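Local coordinates for protein flap endonuclease 1 (Methanocaldococcus jannaschii, PDB 1A76) that cleaves 5'-flap structures left by displacement synthesis during DNA replication and repair, acting as a magnesium-dependent flap endonuclease and 5'-3' exonuclease, at residues V3-I9 / Y174-L178; F8-N12 / E202-L207. The contacts are given in a common frame with arbitrary orientation. Residue numbers count along the deposited sequence, not the author numbering.

Contact 1. Residues V3-I9 / Y174-L178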
loop_
_atom_site.group_PDB
_atom_site.type_symbol
_atom_site.label_atom_id
_atom_site.label_comp_id
_atom_site.label_asym_id
_atom_site.label_seq_id
_atom_site.Cartn_x
_atom_site.Cartn_y
_atom_site.Cartn_z
ATOM N N VAL A 3 6.977 -7.340 -6.126
ATOM C CA VAL A 3 7.532 -8.480 -6.848
ATOM C C VAL A 3 6.787 -8.661 -8.171
ATOM O O VAL A 3 5.556 -8.684 -8.201
ATOM C CB VAL A 3 7.426 -9.777 -6.009
ATOM C CG1 VAL A 3 8.350 -10.842 -6.580
ATOM C CG2 VAL A 3 7.798 -9.494 -4.561
ATOM N N GLN A 4 7.544 -8.782 -9.259
ATOM C CA GLN A 4 6.982 -8.935 -10.599
ATOM C C GLN A 4 6.375 -10.301 -10.892
ATOM O O GLN A 4 6.824 -11.003 -11.793
ATOM C CB GLN A 4 8.053 -8.635 -11.652
ATOM C CG GLN A 4 8.754 -7.306 -11.466
ATOM C CD GLN A 4 7.817 -6.226 -10.975
ATOM O OE1 GLN A 4 7.139 -5.567 -11.764
ATOM N NE2 GLN A 4 7.772 -6.039 -9.664
ATOM N N PHE A 5 5.341 -10.662 -10.145
ATOM C CA PHE A 5 4.666 -11.943 -10.321
ATOM C C PHE A 5 3.763 -11.940 -11.554
ATOM O O PHE A 5 3.556 -12.978 -12.182
ATOM C CB PHE A 5 3.809 -12.251 -9.092
ATOM C CG PHE A 5 4.565 -12.879 -7.952
ATOM C CD1 PHE A 5 5.756 -13.570 -8.176
ATOM C CD2 PHE A 5 4.067 -12.799 -6.652
ATOM C CE1 PHE A 5 6.436 -14.168 -7.126
ATOM C CE2 PHE A 5 4.742 -13.398 -5.587
ATOM C CZ PHE A 5 5.929 -14.084 -5.824
ATOM N N GLY A 6 3.227 -10.764 -11.874
ATOM C CA GLY A 6 2.321 -10.584 -13.000
ATOM C C GLY A 6 2.161 -11.688 -14.034
ATOM O O GLY A 6 1.196 -12.454 -14.005
ATOM N N ASP A 7 3.114 -11.750 -14.954
ATOM C CA ASP A 7 3.135 -12.716 -16.045
ATOM C C ASP A 7 3.212 -14.180 -15.613
ATOM O O ASP A 7 3.044 -15.074 -16.432
ATOM C CB ASP A 7 4.331 -12.398 -16.957
ATOM C CG ASP A 7 4.348 -13.232 -18.226
ATOM O OD1 ASP A 7 4.899 -14.355 -18.200
ATOM O OD2 ASP A 7 3.814 -12.757 -19.254
ATOM N N PHE A 8 3.440 -14.428 -14.330
ATOM C CA PHE A 8 3.597 -15.800 -13.872
ATOM C C PHE A 8 2.548 -16.409 -12.969
ATOM O O PHE A 8 2.601 -17.598 -12.688
ATOM C CB PHE A 8 4.968 -15.933 -13.229
ATOM C CG PHE A 8 6.063 -15.361 -14.066
ATOM C CD1 PHE A 8 6.557 -16.073 -15.156
ATOM C CD2 PHE A 8 6.565 -14.090 -13.804
ATOM C CE1 PHE A 8 7.535 -15.528 -15.982
ATOM C CE2 PHE A 8 7.543 -13.537 -14.621
ATOM C CZ PHE A 8 8.029 -14.260 -15.716
ATOM N N ILE A 9 1.586 -15.625 -12.517
ATOM C CA ILE A 9 0.568 -16.193 -11.652
ATOM C C ILE A 9 -0.827 -16.027 -12.221
ATOM O O ILE A 9 -1.090 -15.094 -12.982
ATOM C CB ILE A 9 0.627 -15.561 -10.245
ATOM C CG1 ILE A 9 0.318 -14.067 -10.326
ATOM C CG2 ILE A 9 2.017 -15.758 -9.647
ATOM C CD1 ILE A 9 0.426 -13.359 -8.999
ATOM N N TYR A 174 1.594 -7.072 -5.888
ATOM C CA TYR A 174 1.168 -8.443 -5.632
ATOM C C TYR A 174 1.653 -8.932 -4.260
ATOM O O TYR A 174 1.208 -9.960 -3.764
ATOM C CB TYR A 174 1.708 -9.369 -6.732
ATOM C CG TYR A 174 1.089 -9.154 -8.094
ATOM C CD1 TYR A 174 -0.143 -9.718 -8.420
ATOM C CD2 TYR A 174 1.738 -8.388 -9.067
ATOM C CE1 TYR A 174 -0.715 -9.518 -9.682
ATOM C CE2 TYR A 174 1.166 -8.187 -10.330
ATOM C CZ TYR A 174 -0.050 -8.753 -10.625
ATOM O OH TYR A 174 -0.615 -8.560 -11.868
ATOM N N ASP A 175 2.552 -8.169 -3.654
ATOM C CA ASP A 175 3.142 -8.487 -2.358
ATOM C C ASP A 175 2.210 -8.921 -1.219
ATOM O O ASP A 175 2.622 -9.677 -0.348
ATOM C CB ASP A 175 3.989 -7.303 -1.897
ATOM C CG ASP A 175 5.048 -6.918 -2.913
ATOM O OD1 ASP A 175 4.667 -6.472 -4.016
ATOM O OD2 ASP A 175 6.254 -7.061 -2.612
ATOM N N ALA A 176 0.969 -8.447 -1.207
ATOM C CA ALA A 176 0.030 -8.836 -0.153
ATOM C C ALA A 176 -0.156 -10.355 -0.111
ATOM O O ALA A 176 -0.478 -10.930 0.930
ATOM C CB ALA A 176 -1.318 -8.161 -0.385
ATOM N N LEU A 177 0.026 -10.997 -1.256
ATOM C CA LEU A 177 -0.118 -12.438 -1.369
ATOM C C LEU A 177 0.922 -13.126 -0.482
ATOM O O LEU A 177 0.646 -14.153 0.136
ATOM C CB LEU A 177 0.077 -12.866 -2.832
ATOM C CG LEU A 177 -0.978 -12.368 -3.833
ATOM C CD1 LEU A 177 -0.564 -12.733 -5.249
ATOM C CD2 LEU A 177 -2.350 -12.985 -3.502
ATOM N N LEU A 178 2.114 -12.540 -0.420
ATOM C CA LEU A 178 3.207 -13.090 0.386
ATOM C C LEU A 178 2.905 -13.092 1.884
ATOM O O LEU A 178 3.480 -13.891 2.639
ATOM C CB LEU A 178 4.497 -12.313 0.108
ATOM C CG LEU A 178 5.024 -12.470 -1.321
ATOM C CD1 LEU A 178 6.298 -11.669 -1.493
ATOM C CD2 LEU A 178 5.280 -13.940 -1.604
#
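Beside the second metal site of the PIN-like nuclease fold of the XPG/RAD2 family, the N-terminal arm of the chain packs on the turn that carries the metal-site aspartate D175. The polar tie is one hydrogen bond: the backbone N of V3 donates to OD1 of D175 at 3.2 Å. D175 is a predicted Mg(2+) ligand; in this crystal its side chain lies about 4 Å from a bound manganese ion, and the bond is consistent with holding this carboxylate in place beside the metal site. The rest of the contact is mainly apolar and largely buried. V3, whose compact branched side chain fits beside the acid, sets CG2 4.0 Å from CD1 of L178. The arm then bends through an inverse gamma turn centred on Q4, closed by F5 N to V3 O at 2.8 Å, which leaves Q4 outside and turns F5 inward. There CD2 of L178 lies at the edge of the flat F5 ring, 4.1 Å from F5 CE2, and the ring also packs on helix 211-221. Y174 in turn points into the N-terminal segment, where the G6 backbone runs past its ring, G6 N lying 3.6 Å from CE2 of Y174. Tyrosine suits this place because its ring is buried while its hydroxyl finds polar partners, hydrogen-bonding to K11 and E196. I9, long enough to reach both neighbours, closes the apolar cluster with CD1 3.7 Å from CD1 of Y174 and 3.9 Å from CD1 of L177.

Contact 2. Residues F8-N12 / E202-L207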
loop_
_atom_site.group_PDB
_atom_site.type_symbol
_atom_site.label_atom_id
_atom_site.label_comp_id
_atom_site.label_asym_id
_atom_site.label_seq_id
_atom_site.Cartn_x
_atom_site.Cartn_y
_atom_site.Cartn_z
ATOM N N PHE A 8 3.440 -14.428 -14.330
ATOM C CA PHE A 8 3.597 -15.800 -13.872
ATOM C C PHE A 8 2.548 -16.409 -12.969
ATOM O O PHE A 8 2.601 -17.598 -12.688
ATOM C CB PHE A 8 4.968 -15.933 -13.229
ATOM C CG PHE A 8 6.063 -15.361 -14.066
ATOM C CD1 PHE A 8 6.557 -16.073 -15.156
ATOM C CD2 PHE A 8 6.565 -14.090 -13.804
ATOM C CE1 PHE A 8 7.535 -15.528 -15.982
ATOM C CE2 PHE A 8 7.543 -13.537 -14.621
ATOM C CZ PHE A 8 8.029 -14.260 -15.716
ATOM N N ILE A 9 1.586 -15.625 -12.517
ATOM C CA ILE A 9 0.568 -16.193 -11.652
ATOM C C ILE A 9 -0.827 -16.027 -12.221
ATOM O O ILE A 9 -1.090 -15.094 -12.982
ATOM C CB ILE A 9 0.627 -15.561 -10.245
ATOM C CG1 ILE A 9 0.318 -14.067 -10.326
ATOM C CG2 ILE A 9 2.017 -15.758 -9.647
ATOM C CD1 ILE A 9 0.426 -13.359 -8.999
ATOM N N PRO A 10 -1.734 -16.962 -11.893
ATOM C CA PRO A 10 -3.107 -16.852 -12.398
ATOM C C PRO A 10 -3.812 -15.634 -11.808
ATOM O O PRO A 10 -3.592 -15.271 -10.657
ATOM C CB PRO A 10 -3.767 -18.171 -11.980
ATOM C CG PRO A 10 -2.922 -18.698 -10.851
ATOM C CD PRO A 10 -1.520 -18.190 -11.095
ATOM N N LYS A 11 -4.632 -14.981 -12.622
ATOM C CA LYS A 11 -5.384 -13.818 -12.173
ATOM C C LYS A 11 -6.532 -13.637 -13.135
ATOM O O LYS A 11 -6.509 -14.182 -14.234
ATOM C CB LYS A 11 -4.504 -12.570 -12.158
ATOM C CG LYS A 11 -4.138 -12.058 -13.527
ATOM C CD LYS A 11 -2.666 -12.285 -13.809
ATOM C CE LYS A 11 -1.855 -11.055 -13.475
ATOM N NZ LYS A 11 -1.882 -10.823 -12.010
ATOM N N ASN A 12 -7.550 -12.892 -12.726
ATOM C CA ASN A 12 -8.692 -12.681 -13.601
ATOM C C ASN A 12 -9.251 -11.273 -13.522
ATOM O O ASN A 12 -9.274 -10.645 -12.460
ATOM C CB ASN A 12 -9.801 -13.685 -13.268
ATOM C CG ASN A 12 -9.356 -15.133 -13.452
ATOM O OD1 ASN A 12 -9.303 -15.640 -14.573
ATOM N ND2 ASN A 12 -9.033 -15.801 -12.349
ATOM N N GLU A 202 -5.956 -19.975 -5.586
ATOM C CA GLU A 202 -5.859 -20.329 -6.995
ATOM C C GLU A 202 -4.405 -20.346 -7.471
ATOM O O GLU A 202 -4.002 -21.250 -8.210
ATOM C CB GLU A 202 -6.668 -19.355 -7.849
ATOM C CG GLU A 202 -6.130 -19.184 -9.262
ATOM C CD GLU A 202 -7.148 -18.562 -10.196
ATOM O OE1 GLU A 202 -7.538 -17.402 -9.959
ATOM O OE2 GLU A 202 -7.562 -19.235 -11.165
ATOM N N VAL A 203 -3.629 -19.339 -7.061
ATOM C CA VAL A 203 -2.223 -19.245 -7.435
ATOM C C VAL A 203 -1.489 -20.515 -6.998
ATOM O O VAL A 203 -0.817 -21.168 -7.790
ATOM C CB VAL A 203 -1.515 -18.025 -6.758
ATOM C CG1 VAL A 203 -0.023 -18.046 -7.088
ATOM C CG2 VAL A 203 -2.118 -16.716 -7.244
ATOM N N LEU A 204 -1.637 -20.865 -5.724
ATOM C CA LEU A 204 -0.963 -22.043 -5.167
ATOM C C LEU A 204 -1.373 -23.376 -5.804
ATOM O O LEU A 204 -0.513 -24.210 -6.097
ATOM C CB LEU A 204 -1.189 -22.087 -3.653
ATOM C CG LEU A 204 -0.903 -20.763 -2.938
ATOM C CD1 LEU A 204 -0.932 -20.949 -1.425
ATOM C CD2 LEU A 204 0.469 -20.250 -3.390
ATOM N N GLU A 205 -2.673 -23.576 -6.020
ATOM C CA GLU A 205 -3.164 -24.817 -6.619
ATOM C C GLU A 205 -2.722 -24.950 -8.078
ATOM O O GLU A 205 -2.286 -26.023 -8.510
ATOM C CB GLU A 205 -4.697 -24.890 -6.533
ATOM C CG GLU A 205 -5.256 -24.977 -5.097
ATOM C CD GLU A 205 -5.124 -26.355 -4.458
ATOM O OE1 GLU A 205 -4.427 -27.232 -5.014
ATOM O OE2 GLU A 205 -5.720 -26.554 -3.379
ATOM N N ASP A 206 -2.835 -23.860 -8.831
ATOM C CA ASP A 206 -2.441 -23.859 -10.237
ATOM C C ASP A 206 -0.950 -24.085 -10.451
ATOM O O ASP A 206 -0.566 -24.816 -11.359
ATOM C CB ASP A 206 -2.856 -22.548 -10.902
ATOM C CG ASP A 206 -4.334 -22.500 -11.200
ATOM O OD1 ASP A 206 -5.064 -23.366 -10.658
ATOM O OD2 ASP A 206 -4.765 -21.608 -11.962
ATOM N N LEU A 207 -0.119 -23.452 -9.622
ATOM C CA LEU A 207 1.334 -23.591 -9.738
ATOM C C LEU A 207 1.866 -24.793 -8.953
ATOM O O LEU A 207 3.028 -25.175 -9.090
ATOM C CB LEU A 207 2.034 -22.313 -9.256
ATOM C CG LEU A 207 1.998 -21.094 -10.192
ATOM C CD1 LEU A 207 2.686 -19.913 -9.525
ATOM C CD2 LEU A 207 2.697 -21.411 -11.496
#
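From F8 to N12 the N-terminal arm runs across helix 200-207 before joining the edge of the central mixed sheet of the PIN-like nuclease fold, so an N-domain segment lies against an I-domain helix. F8 contributes its backbone here, with O 3.9 Å from CD1 of L207, while its ring leads away to stack with F235. I9 follows, a beta-branched residue whose CG2 methyl lies 4.0 Å from CG1 of V203 and 4.2 Å from CD1 of L207. V203 and L207 are one helical turn apart, linked by the bond from L207 N to V203 O, and so present their apolar side chains on the same side of the helix. P10 then lies closest to the helix backbone: its CG is 3.5 Å from CA of V203 and 3.6 Å from CG of E202. A rigid, compact ring suits so tight an approach, and, having no amide hydrogen, proline needs no acceptor for its backbone N. CB of P10 also comes within 3.6 Å of OD2 of D206. K11 points its CA-to-CB bond away from the helix, and its long chain brings NZ to a salt bridge with E196 and a hydrogen bond with Y174. N12, already in edge strand 12-13, has backbone hydrogen bonds with L197; its amide side chain, polar as suits an exposed position, leans back so that ND2 lies 3.2 Å from OE1 of E202.

In the fold
Contacts 1 and 2 are successive footholds of one arm, with centres 10 Å apart, through which the N-domain segment 3-12 joins two parts of the I-domain. Of the two residues they share, F8 and I9, I9 packs in both: its CD1 belongs to the cluster of contact 1 and its CG2 to that of contact 2. Two further ties involve K11 of contact 2: its NZ lies 2.6 Å from Y174 OH of contact 1, a probable hydrogen bond, and its CE packs 3.4 Å from G6 O. The two differ in distance from the metals. Contact 1 holds D175, whereas the I9 side chain is about 10 Å from that of D175 and about 14 Å from a manganese ion, leaving contact 2 the more peripheral, partly buried attachment.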